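Local coordinates for resiniferatoxin-binding, phosphotriesterase-related protein (Rhodobacter sphaeroides 2.4.1, PDB 3K2G), which binds two zinc ions at the C-terminal end of a TIM barrel and is probably a metal-dependent phosphoric ester hydrolase, at residues D86-E91 against R119-E124; L252-A257 against H293-R298; E156-A161 against V200-P205. One frame throughout, in Å; residues are numbered along the deposited sequence.

How the interactions relate
All three contacts lie on the outer helical layer of one TIM barrel, each with its centre about 18 Å from that of the chain. Along the sequence they follow one another without overlap: interaction 1 (helices 85-97 and 115-125), then interaction 3 (helix 150-162 with the end of helix 186-202), then interaction 2 (the end of helix 246-255 with the loop after helix 280-292). Interactions 1 and 2 sit on opposite sides of the chain's centre, their centres 34 Å apart; interaction 3 lies 27 and 25 Å from them, centre to centre. None touches another. Each joins neighbouring parts of the shell around the strands, whose C-terminal ends carry the two-zinc site.

Interaction 1: residues D86-E91 against R119-E124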
# COMPACT_ATOMS: atom_id res chain seq x y z
N ASP B 86 -18.47 33.98 28.09
CA ASP B 86 -19.88 33.66 27.90
C ASP B 86 -20.10 32.73 26.71
O ASP B 86 -20.96 31.86 26.74
CB ASP B 86 -20.70 34.94 27.74
CG ASP B 86 -20.84 35.70 29.05
OD1 ASP B 86 -21.52 35.18 29.96
OD2 ASP B 86 -20.26 36.79 29.17
N LEU B 87 -19.31 32.93 25.65
CA LEU B 87 -19.42 32.09 24.46
C LEU B 87 -18.90 30.69 24.78
O LEU B 87 -19.48 29.68 24.36
CB LEU B 87 -18.60 32.69 23.31
CG LEU B 87 -18.58 31.90 21.99
CD1 LEU B 87 -20.00 31.68 21.50
CD2 LEU B 87 -17.76 32.64 20.95
N ALA B 88 -17.81 30.64 25.54
CA ALA B 88 -17.22 29.36 25.94
C ALA B 88 -18.29 28.56 26.68
O ALA B 88 -18.50 27.38 26.40
CB ALA B 88 -16.02 29.60 26.86
N ILE B 89 -18.98 29.22 27.60
CA ILE B 89 -20.03 28.57 28.37
C ILE B 89 -21.15 28.04 27.47
O ILE B 89 -21.63 26.93 27.67
CB ILE B 89 -20.63 29.54 29.42
CG1 ILE B 89 -19.62 29.76 30.54
CG2 ILE B 89 -21.94 28.98 29.97
CD1 ILE B 89 -19.98 30.89 31.49
N ALA B 90 -21.57 28.84 26.49
CA ALA B 90 -22.63 28.40 25.59
C ALA B 90 -22.15 27.24 24.71
O ALA B 90 -22.88 26.27 24.49
CB ALA B 90 -23.09 29.56 24.70
N GLU B 91 -20.92 27.35 24.22
CA GLU B 91 -20.35 26.32 23.36
C GLU B 91 -20.17 25.01 24.13
O GLU B 91 -20.37 23.94 23.57
CB GLU B 91 -19.01 26.80 22.80
CG GLU B 91 -19.12 27.93 21.77
CD GLU B 91 -19.56 27.45 20.39
OE1 GLU B 91 -19.21 26.30 20.02
OE2 GLU B 91 -20.22 28.22 19.67
N ARG B 119 -13.51 27.63 36.64
CA ARG B 119 -14.52 27.39 37.66
C ARG B 119 -15.87 28.00 37.30
O ARG B 119 -16.92 27.41 37.56
CB ARG B 119 -14.03 27.92 39.02
CG ARG B 119 -13.07 26.97 39.72
CD ARG B 119 -12.48 27.56 40.99
NE ARG B 119 -11.85 26.53 41.81
CZ ARG B 119 -11.21 26.76 42.95
NH1 ARG B 119 -11.10 27.99 43.42
NH2 ARG B 119 -10.68 25.74 43.63
N ARG B 120 -15.85 29.18 36.69
CA ARG B 120 -17.10 29.81 36.29
C ARG B 120 -17.73 28.95 35.20
O ARG B 120 -18.95 28.75 35.18
CB ARG B 120 -16.86 31.23 35.78
CG ARG B 120 -18.12 31.89 35.24
CD ARG B 120 -17.84 33.28 34.68
NE ARG B 120 -18.93 33.72 33.82
CZ ARG B 120 -18.90 34.81 33.06
NH1 ARG B 120 -17.83 35.59 33.05
NH2 ARG B 120 -19.94 35.11 32.29
N ILE B 121 -16.90 28.44 34.30
CA ILE B 121 -17.41 27.61 33.21
C ILE B 121 -18.01 26.31 33.76
O ILE B 121 -19.11 25.93 33.37
CB ILE B 121 -16.28 27.27 32.21
CG1 ILE B 121 -15.76 28.57 31.58
CG2 ILE B 121 -16.81 26.33 31.14
CD1 ILE B 121 -14.60 28.37 30.63
N SER B 122 -17.29 25.66 34.66
CA SER B 122 -17.79 24.42 35.24
C SER B 122 -19.06 24.70 36.05
O SER B 122 -20.01 23.92 36.02
CB SER B 122 -16.74 23.78 36.15
OG SER B 122 -16.51 24.57 37.31
N ALA B 123 -19.07 25.82 36.75
CA ALA B 123 -20.23 26.19 37.56
C ALA B 123 -21.48 26.43 36.71
O ALA B 123 -22.55 25.91 37.02
CB ALA B 123 -19.92 27.42 38.40
N GLU B 124 -21.34 27.20 35.64
CA GLU B 124 -22.49 27.51 34.79
C GLU B 124 -22.90 26.44 33.78
O GLU B 124 -24.04 26.45 33.31
CB GLU B 124 -22.25 28.83 34.04
CG GLU B 124 -22.18 30.04 34.95
CD GLU B 124 -21.99 31.33 34.17
OE1 GLU B 124 -22.71 31.51 33.17
OE2 GLU B 124 -21.14 32.16 34.57
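Ile89 lays its outer branch over the carboxylate of Glu124: CD1 is 3.3 Å from Glu124 OE1, and the two side chains cross at about a right angle. CG1, set beside the backbone N and anti to the carbonyl carbon (chi1 -72°), meets Ile121 4.2 Å away at that residue's CG1. Deeper in, Ala88 CB touches Ile121 CD1. These apolar groups fill the space between helices 85-97 and 115-125, whose local axes come within 9.6 Å at a crossing angle of -40°, two outer helices of the barrel running in broadly the same direction.

Past the tip of Ile89, Arg120 reaches across with its chain extended from CG to NE. Its NH2 forms a salt bridge to Asp86 OD1 at 2.8 Å, the oxygen lying at the edge of the guanidinium and the planes of the Asp86 carboxylate and the guanidinium being 72° apart. On the same arginine, NE binds Glu124 OE2 on the syn side of that carboxylate, at 2.8 Å. One cation thus serves an acid from each helix. Asp86 OD1 and Glu124 OE1 remain 5.0 Å apart, and the positive charge between the two groups probably offsets their repulsion and favours both staying ionised.

Interaction 2: residues L252-A257 against H293-R298; sequences LAQRGA and HGYLDR
Ala253 presses its CB against the ring of Tyr295, 3.6 Å from CG and as close to CD1. This is the tight part of the contact, the methyl meeting the ring obliquely. The buried half continues at Arg298, whose chain is bent at chi2 and chi3; its NH2 bonds Gly256 O at 2.8 Å, with the acceptor in the guanidinium plane. On the same group, NE holds Asp297 OD1 in a salt bridge, approaching from above the carboxylate plane. Gly256, with positive phi, closes its helix in a Schellman motif, and the carbonyl that Arg298 takes lies just past that helix end.

Toward the subunit boundary the pairing turns polar. Tyr295 OH donates to Gln254 OE1 at 2.6 Å, the oxygen at the ring's edge and the amide and ring planes 79° apart. The looser side is Gln254, partly exposed, which also packs on Arg255 of the second subunit, while Tyr295 meets Thr251 of that chain.

Inward, Ala253 rests on Leu259 of strand 258-261, Arg298 makes a cation-pi contact with Phe258, and its NH2 also bonds Arg232 O; the loop itself leads from helix 280-292 into strand 299-301, the next strand of the parallel sheet.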
# COMPACT_ATOMS: atom_id res chain seq x y z
N LEU B 252 4.28 3.01 19.44
CA LEU B 252 4.15 3.96 20.53
C LEU B 252 3.11 3.42 21.48
O LEU B 252 3.28 3.47 22.70
CB LEU B 252 3.71 5.33 20.01
CG LEU B 252 4.78 6.07 19.21
CD1 LEU B 252 4.13 7.24 18.46
CD2 LEU B 252 5.88 6.55 20.15
N ALA B 253 2.02 2.89 20.92
CA ALA B 253 0.95 2.33 21.74
C ALA B 253 1.48 1.14 22.53
O ALA B 253 1.17 0.99 23.71
CB ALA B 253 -0.21 1.89 20.85
N GLN B 254 2.30 0.32 21.87
CA GLN B 254 2.88 -0.87 22.49
C GLN B 254 3.74 -0.50 23.70
O GLN B 254 3.80 -1.25 24.68
CB GLN B 254 3.71 -1.64 21.47
CG GLN B 254 4.37 -2.89 22.04
CD GLN B 254 3.36 -3.91 22.54
OE1 GLN B 254 2.55 -4.40 21.77
NE2 GLN B 254 3.41 -4.22 23.83
N ARG B 255 4.42 0.64 23.63
CA ARG B 255 5.25 1.07 24.75
C ARG B 255 4.35 1.42 25.93
O ARG B 255 4.82 1.49 27.07
CB ARG B 255 6.14 2.25 24.37
CG ARG B 255 7.25 1.88 23.39
CD ARG B 255 8.19 3.05 23.10
NE ARG B 255 9.08 3.35 24.22
CZ ARG B 255 10.05 4.26 24.17
NH1 ARG B 255 10.27 4.96 23.07
NH2 ARG B 255 10.82 4.46 25.23
N GLY B 256 3.06 1.64 25.66
CA GLY B 256 2.12 1.95 26.73
C GLY B 256 1.47 3.32 26.74
O GLY B 256 0.50 3.55 27.47
N ALA B 257 1.98 4.24 25.92
CA ALA B 257 1.44 5.59 25.88
C ALA B 257 0.09 5.68 25.19
O ALA B 257 -0.23 4.89 24.30
CB ALA B 257 2.44 6.52 25.20
N HIS B 293 -5.02 -4.08 15.85
CA HIS B 293 -3.79 -4.59 16.40
C HIS B 293 -3.80 -4.73 17.92
O HIS B 293 -2.78 -5.06 18.53
CB HIS B 293 -2.62 -3.72 15.95
CG HIS B 293 -2.42 -3.72 14.47
ND1 HIS B 293 -2.18 -4.87 13.75
CD2 HIS B 293 -2.44 -2.71 13.57
CE1 HIS B 293 -2.06 -4.57 12.47
NE2 HIS B 293 -2.21 -3.26 12.33
N GLY B 294 -4.96 -4.48 18.53
CA GLY B 294 -5.09 -4.62 19.98
C GLY B 294 -4.72 -3.42 20.83
O GLY B 294 -4.42 -3.58 22.02
N TYR B 295 -4.76 -2.22 20.26
CA TYR B 295 -4.41 -1.03 21.02
C TYR B 295 -5.57 -0.07 21.26
O TYR B 295 -5.36 1.12 21.47
CB TYR B 295 -3.27 -0.29 20.32
CG TYR B 295 -2.05 -1.14 20.15
CD1 TYR B 295 -1.31 -1.55 21.26
CD2 TYR B 295 -1.64 -1.58 18.90
CE1 TYR B 295 -0.20 -2.39 21.12
CE2 TYR B 295 -0.54 -2.41 18.74
CZ TYR B 295 0.17 -2.81 19.85
OH TYR B 295 1.25 -3.65 19.69
N LEU B 296 -6.79 -0.60 21.24
CA LEU B 296 -7.97 0.23 21.45
C LEU B 296 -7.97 0.97 22.78
O LEU B 296 -8.41 2.12 22.86
CB LEU B 296 -9.25 -0.61 21.35
CG LEU B 296 -10.58 0.10 21.62
CD1 LEU B 296 -10.79 1.21 20.60
CD2 LEU B 296 -11.73 -0.90 21.57
N ASP B 297 -7.48 0.33 23.84
CA ASP B 297 -7.50 0.98 25.14
C ASP B 297 -6.49 2.11 25.30
O ASP B 297 -6.38 2.69 26.37
CB ASP B 297 -7.30 -0.03 26.28
CG ASP B 297 -5.96 -0.74 26.22
OD1 ASP B 297 -4.95 -0.12 25.82
OD2 ASP B 297 -5.92 -1.93 26.60
N ARG B 298 -5.76 2.41 24.23
CA ARG B 298 -4.76 3.47 24.27
C ARG B 298 -5.19 4.67 23.41
O ARG B 298 -4.48 5.67 23.34
CB ARG B 298 -3.42 2.94 23.77
CG ARG B 298 -2.26 3.12 24.74
CD ARG B 298 -2.16 2.01 25.77
NE ARG B 298 -3.26 2.01 26.73
CZ ARG B 298 -3.22 2.58 27.93
NH1 ARG B 298 -4.28 2.51 28.72
NH2 ARG B 298 -2.12 3.20 28.35

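Interaction 3: residues E156-A161 against V200-P205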
# COMPACT_ATOMS: atom_id res chain seq x y z
N GLU B 156 7.32 23.49 40.91
CA GLU B 156 6.16 24.34 40.64
C GLU B 156 4.93 23.49 40.41
O GLU B 156 3.85 23.80 40.91
CB GLU B 156 6.39 25.23 39.41
CG GLU B 156 7.63 26.11 39.49
CD GLU B 156 7.73 27.10 38.33
OE1 GLU B 156 7.44 26.71 37.18
OE2 GLU B 156 8.12 28.26 38.58
N ILE B 157 5.11 22.43 39.63
CA ILE B 157 4.01 21.52 39.30
C ILE B 157 3.49 20.79 40.54
O ILE B 157 2.29 20.62 40.72
CB ILE B 157 4.45 20.51 38.22
CG1 ILE B 157 4.71 21.25 36.90
CG2 ILE B 157 3.37 19.44 38.02
CD1 ILE B 157 5.30 20.40 35.80
N VAL B 158 4.41 20.36 41.39
CA VAL B 158 4.03 19.65 42.62
C VAL B 158 3.20 20.57 43.52
O VAL B 158 2.24 20.13 44.15
CB VAL B 158 5.28 19.19 43.40
CG1 VAL B 158 4.87 18.63 44.76
CG2 VAL B 158 6.03 18.14 42.61
N ALA B 159 3.58 21.84 43.57
CA ALA B 159 2.88 22.82 44.39
C ALA B 159 1.45 23.05 43.92
O ALA B 159 0.55 23.29 44.73
CB ALA B 159 3.66 24.14 44.41
N GLU B 160 1.23 22.98 42.61
CA GLU B 160 -0.11 23.20 42.05
C GLU B 160 -0.98 21.96 42.22
O GLU B 160 -2.20 22.04 42.19
CB GLU B 160 -0.00 23.57 40.57
CG GLU B 160 0.96 24.71 40.32
CD GLU B 160 0.94 25.22 38.89
OE1 GLU B 160 0.97 24.39 37.96
OE2 GLU B 160 0.90 26.45 38.71
N ALA B 161 -0.34 20.81 42.40
CA ALA B 161 -1.07 19.56 42.58
C ALA B 161 -1.47 19.37 44.04
O ALA B 161 -2.49 18.77 44.34
CB ALA B 161 -0.21 18.37 42.13
N VAL B 200 6.44 11.56 38.47
CA VAL B 200 6.85 10.57 39.47
C VAL B 200 6.47 11.03 40.88
O VAL B 200 5.93 10.26 41.67
CB VAL B 200 8.38 10.34 39.42
CG1 VAL B 200 8.81 9.37 40.53
CG2 VAL B 200 8.79 9.78 38.06
N ARG B 201 6.73 12.30 41.18
CA ARG B 201 6.43 12.84 42.50
C ARG B 201 4.94 12.98 42.84
O ARG B 201 4.53 12.62 43.94
CB ARG B 201 7.15 14.18 42.69
CG ARG B 201 8.67 14.05 42.63
CD ARG B 201 9.37 15.40 42.44
NE ARG B 201 9.13 16.34 43.54
CZ ARG B 201 9.55 17.60 43.55
NH1 ARG B 201 10.23 18.08 42.51
NH2 ARG B 201 9.28 18.39 44.58
N THR B 202 4.13 13.45 41.90
CA THR B 202 2.70 13.64 42.15
C THR B 202 1.83 12.43 41.78
O THR B 202 0.73 12.27 42.32
CB THR B 202 2.15 14.87 41.39
OG1 THR B 202 2.22 14.64 39.98
CG2 THR B 202 2.95 16.11 41.74
N GLY B 203 2.30 11.60 40.86
CA GLY B 203 1.52 10.45 40.45
C GLY B 203 0.37 10.83 39.53
O GLY B 203 -0.54 10.03 39.29
N LEU B 204 0.41 12.06 39.01
CA LEU B 204 -0.62 12.54 38.09
C LEU B 204 -0.28 12.19 36.65
O LEU B 204 0.89 11.99 36.32
CB LEU B 204 -0.78 14.06 38.20
CG LEU B 204 -1.47 14.64 39.44
CD1 LEU B 204 -1.44 16.17 39.38
CD2 LEU B 204 -2.90 14.12 39.49
N PRO B 205 -1.30 12.12 35.78
CA PRO B 205 -1.08 11.81 34.36
C PRO B 205 -0.20 12.87 33.71
O PRO B 205 -0.16 14.01 34.17
CB PRO B 205 -2.49 11.81 33.78
CG PRO B 205 -3.34 11.42 34.94
CD PRO B 205 -2.74 12.21 36.07
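Val158 puts one methyl, CG2, over a face of the Arg201 guanidinium, 3.6 Å above the plane and offset toward the rim. The nearest atoms are CZ and NE of Arg201, each 3.7 Å from Val158 CG2, and the two side chains cross at about a right angle. The same methyl lies 3.8 Å from Thr202 CG2, so it touches both an arginine's flat end and a threonine's methyl. One turn along the helix, Ala161 CB takes up Thr202 CG2 at 3.9 Å and Leu204 CD1 at 3.7 Å. Thr202 CG2 therefore sits between Val158 and Ala161, contributing its carbon branch to the apolar side of the contact.

The pairing joins two helices of the barrel's outer layer, 150-162 and 186-202, each followed in the chain by a strand of the parallel sheet: 175-178 after the first, 206-208 after the second. Both sides of the contact rest on the first of these strands, for Ile157, Thr202 and Leu204 all touch Ile175.

What holds the first shell in place lies at the helix end and around the arginine. Thr202 has OG1 between the backbone N and the carbonyl carbon (chi1 66°), where it receives the N-H of Leu204 at 3.3 Å in an ST turn and also bonds Ala198 O. Gly203, with positive phi, turns the chain out of the helix between Thr202 and Leu204 and brings Leu204 round to face Ala161. Arg201 bends at chi3, and its charged end is held through two nitrogens: NE pairs with Glu5 and NH2 with Asp155, the latter on helix 150-162 itself, which probably helps hold the guanidinium with its face on Val158.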